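Local coordinates for reticulocyte binding protein (PDB 3FAW) that probably cleaves the alpha-1,6 branch linkages of pullulan and related alpha-glucans as a cell-wall-anchored pullulanase of group B Streptococcus, at residues Ile467-Tyr471 with Thr510-Gly514; Met459-Ala464 with Lys500-Trp506; Thr446-Asp452 with Ile477-Ile482. All coordinates share one frame; numbering follows the deposited sequence.

Contact 1 of 3, residues Ile467-Tyr471 with Thr510-Gly514; sequences IELAY and TDTVG. With CA (calcium ion), chain E.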
loop_
_atom_site.group_PDB
_atom_site.type_symbol
_atom_site.label_atom_id
_atom_site.label_comp_id
_atom_site.label_asym_id
_atom_site.label_seq_id
_atom_site.Cartn_x
_atom_site.Cartn_y
_atom_site.Cartn_z
ATOM N N ILE A 467 4.457 -10.181 -8.279
ATOM C CA ILE A 467 3.851 -8.889 -8.615
ATOM C C ILE A 467 3.668 -8.755 -10.132
ATOM O O ILE A 467 2.663 -8.198 -10.592
ATOM C CB ILE A 467 4.675 -7.697 -8.064
ATOM C CG1 ILE A 467 4.948 -7.863 -6.562
ATOM C CG2 ILE A 467 3.940 -6.382 -8.306
ATOM C CD1 ILE A 467 3.693 -8.013 -5.702
ATOM N N GLU A 468 4.635 -9.266 -10.898
ATOM C CA GLU A 468 4.504 -9.374 -12.356
ATOM C C GLU A 468 3.237 -10.133 -12.730
ATOM O O GLU A 468 2.452 -9.677 -13.561
ATOM C CB GLU A 468 5.707 -10.106 -12.969
ATOM C CG GLU A 468 6.846 -9.209 -13.440
ATOM C CD GLU A 468 6.545 -8.467 -14.742
ATOM O OE1 GLU A 468 5.402 -8.553 -15.242
ATOM O OE2 GLU A 468 7.460 -7.796 -15.265
ATOM N N LEU A 469 3.059 -11.300 -12.118
ATOM C CA LEU A 469 1.901 -12.151 -12.389
ATOM C C LEU A 469 0.599 -11.459 -11.988
ATOM O O LEU A 469 -0.382 -11.508 -12.727
ATOM C CB LEU A 469 2.031 -13.491 -11.657
ATOM C CG LEU A 469 0.971 -14.559 -11.943
ATOM C CD1 LEU A 469 0.993 -14.953 -13.418
ATOM C CD2 LEU A 469 1.187 -15.782 -11.062
ATOM N N ALA A 470 0.595 -10.826 -10.819
ATOM C CA ALA A 470 -0.571 -10.069 -10.357
ATOM C C ALA A 470 -0.958 -8.981 -11.362
ATOM O O ALA A 470 -2.142 -8.760 -11.619
ATOM C CB ALA A 470 -0.307 -9.456 -8.984
ATOM N N TYR A 471 0.049 -8.314 -11.926
ATOM C CA TYR A 471 -0.167 -7.271 -12.929
ATOM C C TYR A 471 -0.723 -7.863 -14.224
ATOM O O TYR A 471 -1.680 -7.335 -14.793
ATOM C CB TYR A 471 1.135 -6.518 -13.213
ATOM C CG TYR A 471 1.015 -5.448 -14.278
ATOM C CD1 TYR A 471 0.521 -4.183 -13.971
ATOM C CD2 TYR A 471 1.402 -5.699 -15.594
ATOM C CE1 TYR A 471 0.411 -3.201 -14.943
ATOM C CE2 TYR A 471 1.295 -4.721 -16.574
ATOM C CZ TYR A 471 0.799 -3.474 -16.240
ATOM O OH TYR A 471 0.694 -2.504 -17.201
ATOM N N THR A 510 11.455 -3.747 -16.086
ATOM C CA THR A 510 10.005 -3.878 -16.245
ATOM C C THR A 510 9.380 -2.511 -16.515
ATOM O O THR A 510 9.885 -1.494 -16.042
ATOM C CB THR A 510 9.338 -4.512 -14.987
ATOM O OG1 THR A 510 7.945 -4.765 -15.237
ATOM C CG2 THR A 510 9.471 -3.596 -13.789
ATOM N N ASP A 511 8.301 -2.496 -17.296
ATOM C CA ASP A 511 7.459 -1.307 -17.452
ATOM C C ASP A 511 6.015 -1.667 -17.077
ATOM O O ASP A 511 5.093 -1.510 -17.882
ATOM C CB ASP A 511 7.505 -0.760 -18.890
ATOM C CG ASP A 511 8.833 -0.090 -19.244
ATOM O OD1 ASP A 511 9.652 0.210 -18.346
ATOM O OD2 ASP A 511 9.050 0.158 -20.450
ATOM N N THR A 512 5.833 -2.154 -15.852
ATOM C CA THR A 512 4.521 -2.575 -15.357
ATOM C C THR A 512 4.097 -1.732 -14.150
ATOM O O THR A 512 3.206 -0.889 -14.256
ATOM C CB THR A 512 4.529 -4.072 -14.977
ATOM O OG1 THR A 512 5.554 -4.328 -14.008
ATOM C CG2 THR A 512 4.778 -4.935 -16.209
ATOM N N VAL A 513 4.754 -1.944 -13.015
ATOM C CA VAL A 513 4.407 -1.260 -11.772
ATOM C C VAL A 513 5.382 -0.110 -11.509
ATOM O O VAL A 513 6.594 -0.282 -11.653
ATOM C CB VAL A 513 4.434 -2.243 -10.583
ATOM C CG1 VAL A 513 4.071 -1.537 -9.295
ATOM C CG2 VAL A 513 3.491 -3.418 -10.841
ATOM N N GLY A 514 4.845 1.055 -11.138
ATOM C CA GLY A 514 5.658 2.230 -10.783
ATOM C C GLY A 514 5.939 2.315 -9.288
ATOM O O GLY A 514 5.157 1.824 -8.479
HETATM CA CA CA E . 11.151 0.428 -16.573
HETATM O O HOH W 1 12.084 -1.323 -17.935
#
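The Tyr471 ring lies with one face against Thr512: Thr512 CB sits over that face, 3.6 Å from the ring centroid and 15° off the ring normal, a CH-pi contact displaced toward the rim. Thr512 CG2 leans over the same side, 3.5 Å from Tyr471 CE2, while Val513 CG2 approaches the ring obliquely and at longer range. Tyr471 can reach across because its CG stands anti to the backbone N (chi1 178°), which carries the ring from the helix toward the incoming strand. One turn earlier, Ile467 CG2 meets Val513 CG2 at 3.9 Å, the two side chains crossing at about a right angle. Glu468 forms the polar border. Its chain, bent at chi2, brings Glu468 OE2 to 3.1 Å from Thr510 OG1, while Thr510 OG1 and Thr512 OG1 share a hydrogen bond of 2.7 Å. On the far side of this threonine pair, Thr510 O and Asp511 OD1 bind a calcium ion, at 2.4 Å for Thr510 O; Met507 O, Asp561 and Asp565 are further ligands, with water 1. Helix 464-477 thus packs on the entrance to strand 513-516, the helix-on-strand layering of a TIM barrel, beside a calcium-binding loop.

Contact 2 of 3, residues Met459-Ala464 with Lys500-Trp506; sequences MGDHDA and KPADQDW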
loop_
_atom_site.group_PDB
_atom_site.type_symbol
_atom_site.label_atom_id
_atom_site.label_comp_id
_atom_site.label_asym_id
_atom_site.label_seq_id
_atom_site.Cartn_x
_atom_site.Cartn_y
_atom_site.Cartn_z
ATOM N N MET A 459 6.240 -3.133 -1.192
ATOM C CA MET A 459 6.321 -4.007 -2.361
ATOM C C MET A 459 7.687 -4.697 -2.458
ATOM O O MET A 459 7.798 -5.792 -3.007
ATOM C CB MET A 459 6.039 -3.206 -3.637
ATOM C CG MET A 459 5.710 -4.058 -4.849
ATOM S SD MET A 459 5.059 -3.087 -6.225
ATOM C CE MET A 459 6.458 -2.016 -6.559
ATOM N N GLY A 460 8.716 -4.048 -1.914
ATOM C CA GLY A 460 10.078 -4.577 -1.907
ATOM C C GLY A 460 10.300 -5.832 -1.076
ATOM O O GLY A 460 11.338 -6.475 -1.202
ATOM N N ASP A 461 9.337 -6.171 -0.221
ATOM C CA ASP A 461 9.341 -7.452 0.490
ATOM C C ASP A 461 9.037 -8.628 -0.435
ATOM O O ASP A 461 9.381 -9.771 -0.125
ATOM C CB ASP A 461 8.299 -7.449 1.625
ATOM C CG ASP A 461 8.801 -6.785 2.889
ATOM O OD1 ASP A 461 9.809 -6.055 2.832
ATOM O OD2 ASP A 461 8.173 -6.993 3.951
ATOM N N HIS A 462 8.376 -8.349 -1.559
ATOM C CA HIS A 462 7.922 -9.391 -2.469
ATOM C C HIS A 462 8.894 -9.670 -3.599
ATOM O O HIS A 462 9.643 -8.795 -4.030
ATOM C CB HIS A 462 6.563 -9.017 -3.060
ATOM C CG HIS A 462 5.462 -9.015 -2.049
ATOM N ND1 HIS A 462 4.822 -10.037 -1.434
ATOM C CD2 HIS A 462 4.923 -7.856 -1.535
ATOM C CE1 HIS A 462 3.908 -9.483 -0.573
ATOM N NE2 HIS A 462 3.991 -8.167 -0.650
ATOM N N ASP A 463 8.868 -10.914 -4.064
ATOM C CA ASP A 463 9.525 -11.300 -5.298
ATOM C C ASP A 463 8.848 -10.601 -6.476
ATOM O O ASP A 463 7.622 -10.437 -6.500
ATOM C CB ASP A 463 9.484 -12.827 -5.486
ATOM C CG ASP A 463 8.068 -13.389 -5.454
ATOM O OD1 ASP A 463 7.440 -13.352 -4.379
ATOM O OD2 ASP A 463 7.587 -13.872 -6.500
ATOM N N ALA A 464 9.656 -10.196 -7.451
ATOM C CA ALA A 464 9.162 -9.525 -8.651
ATOM C C ALA A 464 8.206 -10.407 -9.461
ATOM O O ALA A 464 7.266 -9.901 -10.071
ATOM C CB ALA A 464 10.333 -9.075 -9.520
ATOM N N LYS A 500 14.929 -12.146 -7.077
ATOM C CA LYS A 500 14.799 -10.769 -7.558
ATOM C C LYS A 500 13.562 -10.116 -6.928
ATOM O O LYS A 500 12.432 -10.563 -7.172
ATOM C CB LYS A 500 14.685 -10.755 -9.083
ATOM C CG LYS A 500 14.637 -9.375 -9.721
ATOM C CD LYS A 500 14.484 -9.518 -11.226
ATOM C CE LYS A 500 14.390 -8.183 -11.923
ATOM N NZ LYS A 500 13.897 -8.348 -13.326
ATOM N N PRO A 501 13.768 -9.069 -6.107
ATOM C CA PRO A 501 12.650 -8.408 -5.451
ATOM C C PRO A 501 11.956 -7.348 -6.310
ATOM O O PRO A 501 12.535 -6.839 -7.270
ATOM C CB PRO A 501 13.302 -7.772 -4.221
ATOM C CG PRO A 501 14.706 -7.504 -4.639
ATOM C CD PRO A 501 15.060 -8.465 -5.725
ATOM N N ALA A 502 10.718 -7.035 -5.937
ATOM C CA ALA A 502 9.895 -6.038 -6.618
ATOM C C ALA A 502 10.087 -4.652 -5.986
ATOM O O ALA A 502 9.172 -4.091 -5.374
ATOM C CB ALA A 502 8.430 -6.455 -6.554
ATOM N N ASP A 503 11.290 -4.108 -6.143
ATOM C CA ASP A 503 11.663 -2.842 -5.516
ATOM C C ASP A 503 12.123 -1.841 -6.584
ATOM O O ASP A 503 11.825 -2.019 -7.765
ATOM C CB ASP A 503 12.720 -3.094 -4.425
ATOM C CG ASP A 503 14.041 -3.620 -4.974
ATOM O OD1 ASP A 503 14.307 -3.486 -6.188
ATOM O OD2 ASP A 503 14.827 -4.165 -4.169
ATOM N N GLN A 504 12.835 -0.796 -6.175
ATOM C CA GLN A 504 13.250 0.280 -7.090
ATOM C C GLN A 504 14.233 -0.160 -8.176
ATOM O O GLN A 504 14.245 0.409 -9.269
ATOM C CB GLN A 504 13.837 1.459 -6.294
ATOM C CG GLN A 504 12.785 2.407 -5.722
ATOM C CD GLN A 504 13.375 3.477 -4.816
ATOM O OE1 GLN A 504 14.474 3.325 -4.278
ATOM N NE2 GLN A 504 12.637 4.568 -4.637
ATOM N N ASP A 505 15.047 -1.173 -7.882
ATOM C CA ASP A 505 16.000 -1.717 -8.865
ATOM C C ASP A 505 15.342 -2.605 -9.923
ATOM O O ASP A 505 15.953 -2.913 -10.942
ATOM C CB ASP A 505 17.111 -2.488 -8.150
ATOM C CG ASP A 505 17.929 -1.600 -7.236
ATOM O OD1 ASP A 505 18.152 -0.424 -7.600
ATOM O OD2 ASP A 505 18.343 -2.072 -6.159
ATOM N N TRP A 506 14.099 -3.006 -9.671
ATOM C CA TRP A 506 13.277 -3.745 -10.636
ATOM C C TRP A 506 12.804 -2.864 -11.799
ATOM O O TRP A 506 12.456 -3.373 -12.867
ATOM C CB TRP A 506 12.073 -4.344 -9.895
ATOM C CG TRP A 506 11.089 -5.116 -10.721
ATOM C CD1 TRP A 506 11.353 -5.948 -11.773
ATOM C CD2 TRP A 506 9.673 -5.166 -10.519
ATOM N NE1 TRP A 506 10.184 -6.485 -12.257
ATOM C CE2 TRP A 506 9.139 -6.026 -11.500
ATOM C CE3 TRP A 506 8.800 -4.550 -9.613
ATOM C CZ2 TRP A 506 7.773 -6.287 -11.599
ATOM C CZ3 TRP A 506 7.446 -4.815 -9.712
ATOM C CH2 TRP A 506 6.946 -5.675 -10.698
HETATM O O HOH W 2 13.793 -5.281 -1.694
#
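Two extended backbones meet in a single beta bridge between Asp463 and Pro501: Ala502 N donates to His462 O at 2.8 Å, and Ala464 N donates to Lys500 O, also at 2.8 Å and nearly straight at 177°. The second of these bonds lies in the carbonyl plane of Lys500, whereas Ala502 N is tilted out of that of His462. Beside the bridge, Ala464 CB rests over one face of the Trp506 indole, 3.8 Å from the centroid of the five-membered ring and 11° off its normal. In one of its two modelled conformers, Met459 packs its CG on Ala502 CB at 4.0 Å. Gly460 CA lies 3.9 Å from Asp503 CB; next to them water 2 donates to both Gly460 O and Asp503 OD2. Asp503 OD1 also accepts from Asp505 N in an Asx turn. The Asp463 side chain leaves the bridge and, from the N-cap position of helix 464-477, its OD2 takes Ala466 N and forms a salt bridge with Arg435, while OD1 is hydrogen-bonded to Thr429 OG1. The junction ties the loop after strand 453-456 to the long loop after strand 482-485, two loops following barrel strands in the (beta/alpha)8 fold.

Contact 3 of 3, residues Thr446-Asp452 with Ile477-Ile482; sequences TSEFKVD and INPNMI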
loop_
_atom_site.group_PDB
_atom_site.type_symbol
_atom_site.label_atom_id
_atom_site.label_comp_id
_atom_site.label_asym_id
_atom_site.label_seq_id
_atom_site.Cartn_x
_atom_site.Cartn_y
_atom_site.Cartn_z
ATOM N N THR A 446 -10.329 -6.912 -8.611
ATOM C CA THR A 446 -10.426 -6.270 -9.924
ATOM C C THR A 446 -11.762 -6.562 -10.604
ATOM O O THR A 446 -12.480 -5.643 -10.981
ATOM C CB THR A 446 -9.293 -6.714 -10.884
ATOM O OG1 THR A 446 -8.020 -6.472 -10.281
ATOM C CG2 THR A 446 -9.372 -5.945 -12.193
ATOM N N SER A 447 -12.083 -7.843 -10.758
ATOM C CA SER A 447 -13.250 -8.251 -11.536
ATOM C C SER A 447 -14.576 -8.049 -10.788
ATOM O O SER A 447 -15.581 -7.700 -11.406
ATOM C CB SER A 447 -13.112 -9.709 -12.003
ATOM O OG SER A 447 -13.070 -10.598 -10.904
ATOM N N GLU A 448 -14.574 -8.258 -9.471
ATOM C CA GLU A 448 -15.802 -8.136 -8.672
ATOM C C GLU A 448 -16.150 -6.677 -8.356
ATOM O O GLU A 448 -17.290 -6.256 -8.543
ATOM C CB GLU A 448 -15.686 -8.936 -7.368
ATOM C CG GLU A 448 -17.010 -9.118 -6.627
ATOM C CD GLU A 448 -18.075 -9.778 -7.487
ATOM O OE1 GLU A 448 -17.770 -10.802 -8.129
ATOM O OE2 GLU A 448 -19.216 -9.273 -7.524
ATOM N N PHE A 449 -15.173 -5.915 -7.869
ATOM C CA PHE A 449 -15.402 -4.511 -7.490
ATOM C C PHE A 449 -15.052 -3.495 -8.597
ATOM O O PHE A 449 -15.241 -2.291 -8.416
ATOM C CB PHE A 449 -14.656 -4.191 -6.189
ATOM C CG PHE A 449 -15.204 -4.912 -4.984
ATOM C CD1 PHE A 449 -16.268 -4.382 -4.263
ATOM C CD2 PHE A 449 -14.666 -6.128 -4.576
ATOM C CE1 PHE A 449 -16.780 -5.047 -3.148
ATOM C CE2 PHE A 449 -15.171 -6.799 -3.467
ATOM C CZ PHE A 449 -16.228 -6.262 -2.752
ATOM N N LYS A 450 -14.575 -3.993 -9.741
ATOM C CA LYS A 450 -14.162 -3.164 -10.891
ATOM C C LYS A 450 -13.117 -2.113 -10.511
ATOM O O LYS A 450 -13.227 -0.934 -10.869
ATOM C CB LYS A 450 -15.372 -2.517 -11.580
ATOM C CG LYS A 450 -16.445 -3.498 -12.024
ATOM C CD LYS A 450 -15.938 -4.532 -13.019
ATOM C CE LYS A 450 -17.067 -5.447 -13.476
ATOM N NZ LYS A 450 -16.584 -6.798 -13.860
ATOM N N VAL A 451 -12.094 -2.565 -9.789
ATOM C CA VAL A 451 -11.023 -1.698 -9.314
ATOM C C VAL A 451 -10.091 -1.325 -10.472
ATOM O O VAL A 451 -9.800 -2.148 -11.346
ATOM C CB VAL A 451 -10.238 -2.376 -8.162
ATOM C CG1 VAL A 451 -9.018 -1.561 -7.777
ATOM C CG2 VAL A 451 -11.151 -2.574 -6.966
ATOM N N ASP A 452 -9.639 -0.074 -10.477
ATOM C CA ASP A 452 -8.882 0.467 -11.607
ATOM C C ASP A 452 -7.371 0.450 -11.384
ATOM O O ASP A 452 -6.605 0.720 -12.306
ATOM C CB ASP A 452 -9.355 1.881 -11.903
ATOM C CG ASP A 452 -10.844 1.942 -12.135
ATOM O OD1 ASP A 452 -11.295 1.468 -13.201
ATOM O OD2 ASP A 452 -11.558 2.442 -11.241
ATOM N N ILE A 477 -7.854 -8.675 -17.195
ATOM C CA ILE A 477 -9.255 -8.365 -16.875
ATOM C C ILE A 477 -9.592 -6.924 -17.267
ATOM O O ILE A 477 -10.599 -6.679 -17.937
ATOM C CB ILE A 477 -9.556 -8.551 -15.371
ATOM C CG1 ILE A 477 -9.326 -10.003 -14.944
ATOM C CG2 ILE A 477 -10.997 -8.143 -15.055
ATOM C CD1 ILE A 477 -9.279 -10.198 -13.436
ATOM N N ASN A 478 -8.737 -5.994 -16.840
ATOM C CA ASN A 478 -8.910 -4.551 -17.052
ATOM C C ASN A 478 -7.700 -3.973 -17.804
ATOM O O ASN A 478 -6.675 -3.675 -17.185
ATOM C CB ASN A 478 -9.069 -3.854 -15.693
ATOM C CG ASN A 478 -9.191 -2.339 -15.801
ATOM O OD1 ASN A 478 -9.285 -1.776 -16.894
ATOM N ND2 ASN A 478 -9.179 -1.669 -14.652
ATOM N N PRO A 479 -7.822 -3.792 -19.135
ATOM C CA PRO A 479 -6.752 -3.243 -19.977
ATOM C C PRO A 479 -6.161 -1.902 -19.514
ATOM O O PRO A 479 -5.011 -1.606 -19.840
ATOM C CB PRO A 479 -7.440 -3.053 -21.337
ATOM C CG PRO A 479 -8.531 -4.032 -21.348
ATOM C CD PRO A 479 -9.020 -4.116 -19.933
ATOM N N ASN A 480 -6.945 -1.100 -18.789
ATOM C CA ASN A 480 -6.490 0.197 -18.273
ATOM C C ASN A 480 -5.867 0.131 -16.867
ATOM O O ASN A 480 -5.553 1.167 -16.272
ATOM C CB ASN A 480 -7.651 1.198 -18.276
ATOM C CG ASN A 480 -8.093 1.591 -19.682
ATOM O OD1 ASN A 480 -9.274 1.850 -19.921
ATOM N ND2 ASN A 480 -7.149 1.643 -20.612
ATOM N N MET A 481 -5.677 -1.080 -16.351
ATOM C CA MET A 481 -5.105 -1.299 -15.016
ATOM C C MET A 481 -3.789 -0.548 -14.819
ATOM O O MET A 481 -2.920 -0.545 -15.698
ATOM C CB MET A 481 -4.883 -2.803 -14.807
ATOM C CG MET A 481 -4.130 -3.210 -13.543
ATOM S SD MET A 481 -5.022 -2.876 -12.017
ATOM C CE MET A 481 -6.637 -3.571 -12.372
ATOM N N ILE A 482 -3.646 0.100 -13.665
ATOM C CA ILE A 482 -2.349 0.642 -13.260
ATOM C C ILE A 482 -1.986 0.153 -11.867
ATOM O O ILE A 482 -2.855 -0.052 -11.024
ATOM C CB ILE A 482 -2.289 2.189 -13.341
ATOM C CG1 ILE A 482 -3.280 2.851 -12.379
ATOM C CG2 ILE A 482 -2.547 2.649 -14.776
ATOM C CD1 ILE A 482 -3.076 4.364 -12.265
HETATM O O HOH W 3 -6.702 2.452 -14.160
HETATM O O HOH W 4 -9.516 1.035 -15.305
#
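Thr446 CG2 and the Met481 methyl reach toward each other tip to tip, CG2 to CE 3.6 Å, where the end of helix 432-449 in this TIM barrel meets the turn leading into strand 482-485. This is the close-packed part. Ile477 CG2 lies 4.0 Å from Thr446 CG2, and the Met481 chain, bent at chi2 and chi3 (67° and 49°), brings Met481 CE to 3.6 Å from Val451 O. Thr446 OG1 bonds Ile442 O one turn back; CG2, on the side opposite the backbone N, meets Ile477 and Met481. Also buried is the weak 3.3 Å bond from Ile482 N to Asp452 O, which leads into the parallel pairing of strands 453-456 and 482-485. The side of Asn478 and exposed Asn480 is looser and wetter: Asn478 ND2 to Val451 O is a weak 3.4 Å. Asn478 begins a type I turn and closes an Asx turn through its OD1 and Asn480 N. In the Asp452 carboxylate, OD2 is bonded to His380 NE2 and Val386 N, OD1 to Ala257 N; its plane stands 79° from the Asn478 amide. Water 4 links the two groups, accepting from Asn478 ND2 and donating to Asp452 OD1 at 2.8 Å.

From the N terminus, the chain leaves helix 432-449 through 446-452, makes strand 453-456, passes 459-464 and runs down helix 464-477. Contact 3 closes first, as 477-482 returns to 446-452 and brings strand 482-485 alongside 453-456. After that strand, the loop reaching 500-506 comes back to 459-464 and closes contact 2; 510-514 then meets the helix to close contact 1 on entering strand 513-516. All three closures cross one another along the chain. Contacts 1 and 2 also touch in space, Trp506 and Ala502 packing on Glu468 and Ile467. Contact 3 touches neither: at the nearest atoms about 4 Å from contact 1 and 10 Å from contact 2, it sits at the C-terminal end of helix 464-477.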